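Local coordinates for mannose-specific lectin 3 chain 1 (Crocus vernus, PDB 3MEZ), which binds mannose as a bulb-type plant lectin and pairs with chain 2 in a heterotetramer built as a dimer of heterodimers, at the interface of chains A and B. Sequence-based numbering; all coordinates share one arbitrary frame. Chains: chain A, Mannose-specific lectin 3 chain 1; chain B, Mannose-specific lectin 3 chain 2.

The interface of chains A and B. Residues chain A 60, 62, 76-77, 82, 99; chain B 108-109.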
# COMPACT_ATOMS: atom_id res chain seq x y z
N GLY A 60 -15.65 5.93 24.39
CA GLY A 60 -14.79 4.91 23.85
C GLY A 60 -14.72 3.58 24.56
O GLY A 60 -13.94 2.78 24.20
N LEU A 62 -16.52 -0.10 25.69
CA LEU A 62 -17.54 -1.08 25.37
C LEU A 62 -18.33 -1.35 26.63
O LEU A 62 -17.76 -1.39 27.65
CB LEU A 62 -16.93 -2.38 24.85
CG LEU A 62 -16.27 -2.37 23.49
CD1 LEU A 62 -15.66 -3.67 23.25
CD2 LEU A 62 -17.28 -2.07 22.47
N TYR A 76 -15.37 -1.86 29.53
CA TYR A 76 -13.98 -1.98 29.17
C TYR A 76 -13.48 -0.88 28.21
O TYR A 76 -14.11 -0.59 27.27
CB TYR A 76 -13.68 -3.37 28.61
CG TYR A 76 -12.23 -3.74 28.58
CD1 TYR A 76 -11.44 -3.37 27.53
CD2 TYR A 76 -11.65 -4.42 29.61
CE1 TYR A 76 -10.14 -3.68 27.50
CE2 TYR A 76 -10.35 -4.70 29.61
CZ TYR A 76 -9.59 -4.34 28.55
OH TYR A 76 -8.29 -4.63 28.52
N PRO A 77 -12.36 -0.27 28.51
CA PRO A 77 -11.60 -0.51 29.72
C PRO A 77 -12.37 0.01 30.94
O PRO A 77 -13.30 0.73 30.85
CB PRO A 77 -10.37 0.36 29.52
CG PRO A 77 -10.27 0.55 28.12
CD PRO A 77 -11.61 0.54 27.56
N THR A 82 -10.92 9.78 28.54
CA THR A 82 -11.29 10.29 27.25
C THR A 82 -12.33 11.36 27.34
O THR A 82 -13.06 11.42 28.29
CB THR A 82 -11.89 9.14 26.42
OG1 THR A 82 -12.91 8.50 27.16
CG2 THR A 82 -10.81 8.14 26.00
N ILE A 99 -10.20 0.87 19.39
CA ILE A 99 -11.14 1.95 19.50
C ILE A 99 -10.44 3.26 19.26
O ILE A 99 -9.47 3.54 19.87
CB ILE A 99 -11.75 1.98 20.87
CG1 ILE A 99 -12.42 0.66 21.17
CG2 ILE A 99 -12.64 3.15 21.05
CD1 ILE A 99 -13.53 0.45 20.47
N VAL B 108 -7.70 4.83 21.43
CA VAL B 108 -7.87 4.79 22.84
C VAL B 108 -7.35 3.52 23.51
O VAL B 108 -6.65 3.60 24.47
CB VAL B 108 -9.37 4.99 23.20
CG1 VAL B 108 -9.54 5.10 24.67
CG2 VAL B 108 -9.89 6.19 22.58
N TRP B 109 -7.74 2.36 23.01
CA TRP B 109 -7.38 1.07 23.56
C TRP B 109 -7.51 0.00 22.48
O TRP B 109 -8.11 0.24 21.49
CB TRP B 109 -8.23 0.72 24.77
CG TRP B 109 -9.65 0.44 24.50
CD1 TRP B 109 -10.63 1.33 24.43
CD2 TRP B 109 -10.24 -0.83 24.27
NE1 TRP B 109 -11.80 0.73 24.16
CE2 TRP B 109 -11.60 -0.61 24.07
CE3 TRP B 109 -9.76 -2.14 24.23
CZ2 TRP B 109 -12.49 -1.65 23.81
CZ3 TRP B 109 -10.65 -3.15 24.00
CH2 TRP B 109 -11.99 -2.91 23.78
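B:Trp109 inserts its indole between A:Pro77 and A:Ile99, which press on opposite faces. CD of A:Pro77 lies over the five-membered ring as a CH-pi contact, 3.4 Å from B:Trp109 CD1. From the other face, CG1 of A:Ile99 comes within 3.3 Å of B:Trp109 CE2. On the proline side, A:Tyr76 turns the CD1-CE1 edge of its ring onto the six-membered ring, with the planes at 71°. Its CE1 is 3.6 Å from B:Trp109 CZ3. A:Leu62 sits at the indole rim, where its CD1 is 3.8 Å from B:Trp109 CH2. The indole nitrogen NE1 donates a hydrogen bond to the backbone O of A:Gly60 at 3.0 Å. This oxygen lies in the indole plane, so the bond helps fix the ring rotation and gives the N-H a partner in an otherwise largely apolar setting.

B:Trp109 CG lies between its own backbone N and carbonyl carbon (chi1 69°), which sends the indole into chain A. A:Ile99 pairs with the B:Val108-B:Trp109 backbone. A:Ile99 N donates to B:Trp109 O at 3.0 Å. B:Val108 N donates to A:Ile99 O at 2.7 Å. Beside this ladder, CG2 of A:Thr82 meets CG1 of B:Val108 at 3.6 Å. A cis peptide bond joins A:Tyr76 to A:Pro77 and probably helps bring both onto the same indole face.

Strand 107-110 of chain B pairs antiparallel with strand 97-100 of chain A. This matches the C-terminal strand exchange of bulb-type lectins with the beta-prism II fold.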